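Local coordinates for protein Exo-beta-1,3-galactanase (Bifidobacterium bifidum, PDB 5FLW) that probably hydrolyses beta-1,3-linked galactan from the chain end as a family 43 exo-beta-1,3-galactanase with a five-bladed beta-propeller fold, at residues 48-53 with 63-68; 87-92 with 167-172; 192-197 with 248-253. All coordinates share one frame; numbering follows the deposited sequence.

Contact 1. Residues 48-53 with 63-68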
loop_
_atom_site.group_PDB
_atom_site.type_symbol
_atom_site.label_atom_id
_atom_site.label_comp_id
_atom_site.label_asym_id
_atom_site.label_seq_id
_atom_site.Cartn_x
_atom_site.Cartn_y
_atom_site.Cartn_z
ATOM N N VAL A 48 4.922 -12.066 5.915
ATOM C CA VAL A 48 4.051 -10.913 6.075
ATOM C C VAL A 48 3.607 -10.877 7.535
ATOM O O VAL A 48 3.046 -11.857 8.049
ATOM C CB VAL A 48 2.843 -10.972 5.129
ATOM C CG1 VAL A 48 1.896 -9.791 5.407
ATOM C CG2 VAL A 48 3.325 -10.945 3.667
ATOM N N CYS A 49 3.861 -9.739 8.186
ATOM C CA CYS A 49 3.482 -9.495 9.575
ATOM C C CYS A 49 2.123 -8.806 9.642
ATOM O O CYS A 49 1.866 -7.857 8.897
ATOM C CB CYS A 49 4.519 -8.573 10.224
ATOM S SG CYS A 49 6.131 -9.364 10.404
ATOM N N CYS A 50 1.295 -9.232 10.602
ATOM C CA CYS A 50 -0.012 -8.629 10.834
ATOM C C CYS A 50 -0.034 -7.934 12.193
ATOM O O CYS A 50 0.416 -8.511 13.193
ATOM C CB CYS A 50 -1.123 -9.689 10.777
ATOM S SG CYS A 50 -2.774 -9.079 11.113
ATOM N N TYR A 51 -0.560 -6.693 12.225
ATOM C CA TYR A 51 -0.790 -5.957 13.467
ATOM C C TYR A 51 -2.197 -5.371 13.466
ATOM O O TYR A 51 -2.747 -5.055 12.406
ATOM C CB TYR A 51 0.189 -4.779 13.637
ATOM C CG TYR A 51 1.633 -5.200 13.532
ATOM C CD1 TYR A 51 2.270 -5.253 12.284
ATOM C CD2 TYR A 51 2.357 -5.594 14.668
ATOM C CE1 TYR A 51 3.583 -5.689 12.162
ATOM C CE2 TYR A 51 3.669 -6.042 14.551
ATOM C CZ TYR A 51 4.270 -6.065 13.297
ATOM O OH TYR A 51 5.574 -6.491 13.204
ATOM N N THR A 52 -2.780 -5.217 14.654
ATOM C CA THR A 52 -4.063 -4.536 14.781
ATOM C C THR A 52 -3.947 -3.298 15.667
ATOM O O THR A 52 -3.071 -3.201 16.540
ATOM C CB THR A 52 -5.165 -5.449 15.328
ATOM O OG1 THR A 52 -4.702 -6.064 16.535
ATOM C CG2 THR A 52 -5.530 -6.531 14.301
ATOM N N THR A 53 -4.862 -2.356 15.437
ATOM C CA THR A 53 -4.917 -1.134 16.229
ATOM C C THR A 53 -6.329 -0.575 16.180
ATOM O O THR A 53 -7.087 -0.819 15.233
ATOM C CB THR A 53 -3.896 -0.080 15.744
ATOM O OG1 THR A 53 -3.751 0.963 16.716
ATOM C CG2 THR A 53 -4.321 0.521 14.392
ATOM N N GLY A 63 1.595 -11.866 14.605
ATOM C CA GLY A 63 2.611 -12.748 14.076
ATOM C C GLY A 63 2.680 -12.735 12.560
ATOM O O GLY A 63 2.095 -11.894 11.872
ATOM N N ILE A 64 3.434 -13.698 12.042
ATOM C CA ILE A 64 3.584 -13.875 10.599
ATOM C C ILE A 64 2.358 -14.634 10.090
ATOM O O ILE A 64 2.126 -15.783 10.486
ATOM C CB ILE A 64 4.898 -14.617 10.265
ATOM C CG1 ILE A 64 6.120 -13.747 10.663
ATOM C CG2 ILE A 64 4.971 -14.987 8.782
ATOM C CD1 ILE A 64 7.457 -14.417 10.571
ATOM N N VAL A 65 1.583 -13.988 9.206
ATOM C CA VAL A 65 0.340 -14.547 8.676
ATOM C C VAL A 65 0.494 -15.135 7.266
ATOM O O VAL A 65 -0.379 -15.902 6.836
ATOM C CB VAL A 65 -0.847 -13.544 8.772
ATOM C CG1 VAL A 65 -1.055 -13.115 10.227
ATOM C CG2 VAL A 65 -0.640 -12.303 7.897
ATOM N N LEU A 66 1.567 -14.798 6.546
ATOM C CA LEU A 66 1.948 -15.480 5.307
ATOM C C LEU A 66 3.424 -15.836 5.467
ATOM O O LEU A 66 4.280 -14.944 5.545
ATOM C CB LEU A 66 1.697 -14.624 4.060
ATOM C CG LEU A 66 2.172 -15.245 2.735
ATOM C CD1 LEU A 66 1.482 -16.564 2.471
ATOM C CD2 LEU A 66 2.017 -14.277 1.543
ATOM N N ASP A 67 3.713 -17.122 5.578
ATOM C CA ASP A 67 5.063 -17.571 5.869
ATOM C C ASP A 67 5.930 -17.536 4.615
ATOM O O ASP A 67 5.444 -17.550 3.476
ATOM C CB ASP A 67 5.045 -19.019 6.344
ATOM C CG ASP A 67 4.539 -19.163 7.763
ATOM O OD1 ASP A 67 4.896 -18.316 8.609
ATOM O OD2 ASP A 67 3.785 -20.131 8.032
ATOM N N VAL A 68 7.248 -17.518 4.853
ATOM C CA VAL A 68 8.182 -17.951 3.826
ATOM C C VAL A 68 7.781 -19.356 3.376
ATOM O O VAL A 68 7.444 -20.213 4.200
ATOM C CB VAL A 68 9.610 -17.955 4.397
ATOM C CG1 VAL A 68 10.594 -18.388 3.326
ATOM C CG2 VAL A 68 9.977 -16.601 4.955
HETATM O O HOH W 1 3.263 -9.158 13.464
#
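Three backbone hydrogen bonds hold these two antiparallel strands together. Val48 uses both of its peptide groups: its N donates to Leu66 O at 3.0 Å, and its O receives Val65 N at 2.8 Å, almost straight along the C=O axis. The third bond runs from Cys50 N to Gly63 O at 3.1 Å. Val48 pairs with Leu66 but Cys49 with Ile64, so Val65 is the extra residue of a beta bulge. Weaker CA-H...O contacts fill in beside these bonds, with Ile64 CA 3.3 Å from Val48 O. Leu66 N is buried here without a partner in the model.

The one bridging water donates to Cys50 O at 2.9 Å and, weakly, to Gly63 O, and it rests above the rim of one face of the Tyr51 ring.

Among the side chains, Cys50 and Val65 meet most tightly: Val65 CG1, anti to its carbonyl carbon (chi1 -58°), presses on Cys50 CB at 3.5 Å. Val48 and Leu66 lie on one face of the sheet and cross obliquely, CB to CB at 4.0 Å. On the other face Cys49 SG meets Ile64 CG1 loosely.

The pair forms the outer hairpin of the first propeller blade. Strand 31-37 lies on the inner flank of 48-53, while Met97 of strand 95-102 packs on Val48, Val65 and Leu66, joining this blade to the next.

Contact 2. Residues 87-92 with 167-172; sequences LHCPAT and DDYLTI
Cys89 lies over one face of the Tyr169 ring. Its CA sits 4.0 Å from the ring centroid in a CH-pi contact, and its SG, 4.2 Å from the centroid on the same face, adds a sulfur-aromatic one. Anti to its backbone N (chi1 178°), SG also comes within 3.1 Å of Asp167 O. Around the ring, Pro90 CD approaches Tyr169 CZ at 3.5 Å and Leu87 CB meets Tyr169 CE2 at 3.7 Å, each side chain crossing the tyrosine at about a right angle.

The polar links are carried by water. One water accepts from Ala91 N and donates to Asp167 O at 2.6 Å; another joins Thr92 OG1 to Asp168 O, while Lys94 N holds the same hydroxyl.

Further out, Asp168 OD1 takes Leu170 N at 3.1 Å from above the carboxylate plane, an Asx turn that braces the loop at Tyr169, whose phi is positive (66°). The phenol OH is pinned by Gly147 O and Gln143 NE2.

In the propeller this is a seam between two blades: the turn after strand 80-88 meets the loop joining strands 159-165 and 172-179, with Leu87 also resting on Val141 of strand 139-143.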
loop_
_atom_site.group_PDB
_atom_site.type_symbol
_atom_site.label_atom_id
_atom_site.label_comp_id
_atom_site.label_asym_id
_atom_site.label_seq_id
_atom_site.Cartn_x
_atom_site.Cartn_y
_atom_site.Cartn_z
ATOM N N LEU A 87 -7.860 -7.812 0.947
ATOM C CA LEU A 87 -9.250 -7.400 0.795
ATOM C C LEU A 87 -10.149 -8.515 1.312
ATOM O O LEU A 87 -9.788 -9.705 1.261
ATOM C CB LEU A 87 -9.641 -7.126 -0.675
ATOM C CG LEU A 87 -9.040 -5.887 -1.358
ATOM C CD1 LEU A 87 -9.429 -5.844 -2.856
ATOM C CD2 LEU A 87 -9.449 -4.605 -0.661
ATOM N N HIS A 88 -11.322 -8.120 1.824
ATOM C CA HIS A 88 -12.365 -9.064 2.215
ATOM C C HIS A 88 -13.332 -9.209 1.036
ATOM O O HIS A 88 -13.906 -8.209 0.574
ATOM C CB HIS A 88 -13.076 -8.583 3.490
ATOM C CG HIS A 88 -14.014 -9.592 4.091
ATOM N ND1 HIS A 88 -15.088 -9.232 4.878
ATOM C CD2 HIS A 88 -14.034 -10.945 4.032
ATOM C CE1 HIS A 88 -15.718 -10.318 5.290
ATOM N NE2 HIS A 88 -15.119 -11.370 4.765
ATOM N N CYS A 89 -13.493 -10.454 0.539
ATOM C CA CYS A 89 -14.264 -10.710 -0.682
ATOM C C CYS A 89 -15.751 -10.820 -0.358
ATOM O O CYS A 89 -16.152 -11.757 0.345
ATOM C CB CYS A 89 -13.813 -12.005 -1.339
ATOM S SG CYS A 89 -14.773 -12.398 -2.803
ATOM N N PRO A 90 -16.600 -9.925 -0.869
ATOM C CA PRO A 90 -18.029 -10.010 -0.504
ATOM C C PRO A 90 -18.699 -11.302 -0.947
ATOM O O PRO A 90 -19.516 -11.870 -0.201
ATOM C CB PRO A 90 -18.634 -8.780 -1.186
ATOM C CG PRO A 90 -17.476 -7.857 -1.393
ATOM C CD PRO A 90 -16.305 -8.730 -1.680
ATOM N N ALA A 91 -18.352 -11.806 -2.140
ATOM C CA ALA A 91 -19.081 -12.954 -2.670
ATOM C C ALA A 91 -18.746 -14.234 -1.917
ATOM O O ALA A 91 -19.611 -15.099 -1.778
ATOM C CB ALA A 91 -18.796 -13.120 -4.163
ATOM N N THR A 92 -17.520 -14.361 -1.389
ATOM C CA THR A 92 -17.058 -15.610 -0.803
ATOM C C THR A 92 -16.846 -15.534 0.701
ATOM O O THR A 92 -16.762 -16.587 1.340
ATOM C CB THR A 92 -15.719 -16.030 -1.424
ATOM O OG1 THR A 92 -14.715 -15.089 -1.036
ATOM C CG2 THR A 92 -15.787 -16.126 -2.970
ATOM N N ASP A 167 -15.203 -11.630 -9.206
ATOM C CA ASP A 167 -16.063 -11.584 -8.021
ATOM C C ASP A 167 -15.513 -12.393 -6.859
ATOM O O ASP A 167 -15.836 -12.096 -5.706
ATOM C CB ASP A 167 -17.467 -12.107 -8.324
ATOM C CG ASP A 167 -18.279 -11.167 -9.187
ATOM O OD1 ASP A 167 -17.904 -9.975 -9.318
ATOM O OD2 ASP A 167 -19.284 -11.647 -9.763
ATOM N N ASP A 168 -14.761 -13.459 -7.124
ATOM C CA ASP A 168 -14.148 -14.203 -6.029
ATOM C C ASP A 168 -12.813 -13.602 -5.580
ATOM O O ASP A 168 -12.143 -14.186 -4.719
ATOM C CB ASP A 168 -14.003 -15.683 -6.390
ATOM C CG ASP A 168 -13.053 -15.916 -7.559
ATOM O OD1 ASP A 168 -12.390 -14.968 -8.016
ATOM O OD2 ASP A 168 -12.961 -17.081 -8.020
ATOM N N TYR A 169 -12.407 -12.474 -6.171
ATOM C CA TYR A 169 -11.217 -11.711 -5.804
ATOM C C TYR A 169 -9.898 -12.450 -6.067
ATOM O O TYR A 169 -8.844 -11.967 -5.624
ATOM C CB TYR A 169 -11.286 -11.209 -4.353
ATOM C CG TYR A 169 -12.112 -9.953 -4.117
ATOM C CD1 TYR A 169 -13.097 -9.532 -5.018
ATOM C CD2 TYR A 169 -11.886 -9.161 -2.986
ATOM C CE1 TYR A 169 -13.846 -8.363 -4.783
ATOM C CE2 TYR A 169 -12.624 -8.003 -2.744
ATOM C CZ TYR A 169 -13.595 -7.605 -3.630
ATOM O OH TYR A 169 -14.311 -6.436 -3.369
ATOM N N LEU A 170 -9.900 -13.574 -6.812
ATOM C CA LEU A 170 -8.696 -14.403 -6.960
ATOM C C LEU A 170 -7.890 -14.106 -8.227
ATOM O O LEU A 170 -6.737 -14.555 -8.335
ATOM C CB LEU A 170 -9.050 -15.893 -6.961
ATOM C CG LEU A 170 -9.763 -16.414 -5.712
ATOM C CD1 LEU A 170 -10.067 -17.883 -5.897
ATOM C CD2 LEU A 170 -8.930 -16.175 -4.486
ATOM N N THR A 171 -8.475 -13.376 -9.185
ATOM C CA THR A 171 -7.769 -13.015 -10.411
ATOM C C THR A 171 -8.338 -11.703 -10.963
ATOM O O THR A 171 -9.237 -11.101 -10.373
ATOM C CB THR A 171 -7.771 -14.171 -11.418
ATOM O OG1 THR A 171 -6.814 -13.872 -12.439
ATOM C CG2 THR A 171 -9.160 -14.378 -12.026
ATOM N N ILE A 172 -7.765 -11.250 -12.091
ATOM C CA ILE A 172 -8.058 -9.962 -12.720
ATOM C C ILE A 172 -8.882 -10.197 -13.980
ATOM O O ILE A 172 -8.571 -11.096 -14.773
ATOM C CB ILE A 172 -6.733 -9.285 -13.099
ATOM C CG1 ILE A 172 -5.895 -9.025 -11.856
ATOM C CG2 ILE A 172 -6.972 -7.999 -13.904
ATOM C CD1 ILE A 172 -4.445 -8.636 -12.261
HETATM O O HOH W 2 -17.345 -10.359 -4.467
HETATM O O HOH W 3 -12.413 -15.736 -2.337
#

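Contact 3. Residues 192-197 with 248-253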
loop_
_atom_site.group_PDB
_atom_site.type_symbol
_atom_site.label_atom_id
_atom_site.label_comp_id
_atom_site.label_asym_id
_atom_site.label_seq_id
_atom_site.Cartn_x
_atom_site.Cartn_y
_atom_site.Cartn_z
ATOM N N THR A 192 -1.990 4.240 -3.975
ATOM C CA THR A 192 -3.074 4.140 -3.003
ATOM C C THR A 192 -4.230 5.019 -3.490
ATOM O O THR A 192 -3.994 6.088 -4.062
ATOM C CB THR A 192 -2.574 4.513 -1.584
ATOM O OG1 THR A 192 -3.662 4.435 -0.647
ATOM C CG2 THR A 192 -1.930 5.892 -1.556
ATOM N N ILE A 193 -5.476 4.553 -3.292
ATOM C CA ILE A 193 -6.671 5.270 -3.742
ATOM C C ILE A 193 -7.693 5.334 -2.616
ATOM O O ILE A 193 -7.964 4.329 -1.950
ATOM C CB ILE A 193 -7.316 4.606 -4.997
ATOM C CG1 ILE A 193 -6.394 4.745 -6.220
ATOM C CG2 ILE A 193 -8.719 5.199 -5.327
ATOM C CD1 ILE A 193 -6.863 4.036 -7.487
ATOM N N ILE A 194 -8.320 6.501 -2.466
ATOM C CA ILE A 194 -9.474 6.684 -1.591
ATOM C C ILE A 194 -10.572 7.352 -2.413
ATOM O O ILE A 194 -10.354 7.815 -3.540
ATOM C CB ILE A 194 -9.190 7.488 -0.283
ATOM C CG1 ILE A 194 -8.718 8.923 -0.577
ATOM C CG2 ILE A 194 -8.198 6.758 0.626
ATOM C CD1 ILE A 194 -9.810 9.936 -0.746
ATOM N N LYS A 195 -11.766 7.367 -1.840
ATOM C CA LYS A 195 -12.926 8.002 -2.456
ATOM C C LYS A 195 -13.624 8.902 -1.444
ATOM O O LYS A 195 -13.811 8.519 -0.286
ATOM C CB LYS A 195 -13.947 6.941 -2.913
ATOM C CG LYS A 195 -14.978 7.392 -3.977
ATOM C CD LYS A 195 -16.035 6.311 -4.161
ATOM C CE LYS A 195 -16.960 6.608 -5.310
ATOM N NZ LYS A 195 -17.874 5.490 -5.653
ATOM N N LYS A 196 -14.003 10.102 -1.883
ATOM C CA LYS A 196 -14.752 11.018 -1.033
ATOM C C LYS A 196 -15.795 11.741 -1.878
ATOM O O LYS A 196 -15.448 12.417 -2.857
ATOM C CB LYS A 196 -13.832 12.042 -0.360
ATOM C CG LYS A 196 -14.565 12.973 0.587
ATOM C CD LYS A 196 -13.675 14.147 0.956
ATOM C CE LYS A 196 -14.425 15.234 1.692
ATOM N NZ LYS A 196 -15.127 14.683 2.877
ATOM N N ASP A 197 -17.063 11.608 -1.491
ATOM C CA ASP A 197 -18.162 12.333 -2.140
ATOM C C ASP A 197 -18.118 12.175 -3.656
ATOM O O ASP A 197 -18.207 13.144 -4.417
ATOM C CB ASP A 197 -18.191 13.802 -1.726
ATOM C CG ASP A 197 -19.424 14.525 -2.246
ATOM O OD1 ASP A 197 -20.452 13.854 -2.483
ATOM O OD2 ASP A 197 -19.344 15.792 -2.421
ATOM N N VAL A 248 -3.115 5.928 2.118
ATOM C CA VAL A 248 -4.011 6.918 2.704
ATOM C C VAL A 248 -5.296 6.164 3.067
ATOM O O VAL A 248 -5.809 5.385 2.246
ATOM C CB VAL A 248 -4.288 8.074 1.714
ATOM C CG1 VAL A 248 -5.346 9.040 2.262
ATOM C CG2 VAL A 248 -3.006 8.812 1.348
ATOM N N VAL A 249 -5.782 6.341 4.300
ATOM C CA VAL A 249 -7.043 5.710 4.707
ATOM C C VAL A 249 -8.055 6.722 5.225
ATOM O O VAL A 249 -7.677 7.691 5.893
ATOM C CB VAL A 249 -6.856 4.551 5.710
ATOM C CG1 VAL A 249 -6.145 3.361 5.045
ATOM C CG2 VAL A 249 -6.168 5.043 6.977
ATOM N N PRO A 250 -9.344 6.538 4.927
ATOM C CA PRO A 250 -10.390 7.307 5.614
ATOM C C PRO A 250 -10.601 6.766 7.032
ATOM O O PRO A 250 -10.541 5.555 7.279
ATOM C CB PRO A 250 -11.628 7.071 4.733
ATOM C CG PRO A 250 -11.394 5.724 4.082
ATOM C CD PRO A 250 -9.885 5.538 3.980
ATOM N N LEU A 251 -10.824 7.681 7.981
ATOM C CA LEU A 251 -10.954 7.306 9.387
ATOM C C LEU A 251 -12.383 7.324 9.934
ATOM O O LEU A 251 -12.633 6.713 10.982
ATOM C CB LEU A 251 -10.052 8.184 10.266
ATOM C CG LEU A 251 -8.556 8.110 9.959
ATOM C CD1 LEU A 251 -7.842 9.195 10.700
ATOM C CD2 LEU A 251 -7.967 6.774 10.331
ATOM N N ASP A 252 -13.320 8.002 9.275
ATOM C CA ASP A 252 -14.665 8.126 9.818
ATOM C C ASP A 252 -15.490 6.874 9.507
ATOM O O ASP A 252 -15.063 5.982 8.765
ATOM C CB ASP A 252 -15.378 9.338 9.221
ATOM C CG ASP A 252 -14.758 10.656 9.632
ATOM O OD1 ASP A 252 -13.923 10.685 10.573
ATOM O OD2 ASP A 252 -15.148 11.677 9.011
ATOM N N ASP A 253 -16.712 6.841 10.061
ATOM C CA ASP A 253 -17.565 5.654 9.941
ATOM C C ASP A 253 -17.916 5.352 8.485
ATOM O O ASP A 253 -17.997 4.184 8.095
ATOM C CB ASP A 253 -18.825 5.795 10.806
ATOM C CG ASP A 253 -18.548 5.590 12.299
ATOM O OD1 ASP A 253 -17.486 5.018 12.647
ATOM O OD2 ASP A 253 -19.380 6.035 13.130
#
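Val248 N is gripped across this contact by one bond, to Thr192 OG1, 3.2 Å long and fairly straight (166° at the hydrogen). The threonine is turned for it: OG1 stands anti to its own backbone N (chi1 179°), which carries the hydroxyl across to the neighbouring strand. That leaves the methyl CG2 in the crowded position between backbone N and carbonyl carbon, where it comes loosely alongside Val248 CG2. A side chain thus does the linking, because the two backbones are too far apart to pair as sheet neighbours: the short strand axes approach to 6.8 Å.

Strands 191-196 and 244-250 are the first strands of successive blades of the five-bladed propeller. In this fold each blade starts with its innermost strand, beside the central channel, and such strands run in roughly the same direction, here 26° apart.

Ile194 makes the rest of the bridge with a single methyl. CG1 takes the crowded position, which puts CG2 anti to the carbonyl carbon and tip-on against the other strand. CG2 lies 3.2 Å from Val248 O, a close approach, and touches Val248 CG1 at 4.0 Å and Pro250 CD at 3.9 Å, so one methyl meets the backbone and two side chains together. Phe261 and Ile285 of the later blade also pack on Ile194, and Phe203 of the earlier blade reaches Val248.

Toward the end of the strands the opposite charges of Lys196 NZ and Asp252 OD2 stay 6.8 Å apart. Lys196 is salt-bridged to Glu259, and Asp252 is held by Glu259 N and His260 ND1.

Going from the N terminus, contact 1 comes first and closes a short hairpin, with nine residues between 48-53 and 63-68 in the outer half of the first blade. The chain then enters the second blade, and contact 2 closes a far wider loop, 74 residues containing the rest of that blade and most of the third, clamping one to the other. Contact 3 closes a 50-residue loop that holds the remainder of the fourth blade and ties its inner strand to that of the fifth. The three follow in series, neither nesting nor crossing, and none touches another: their nearest atoms are about 8 to 11 Å apart.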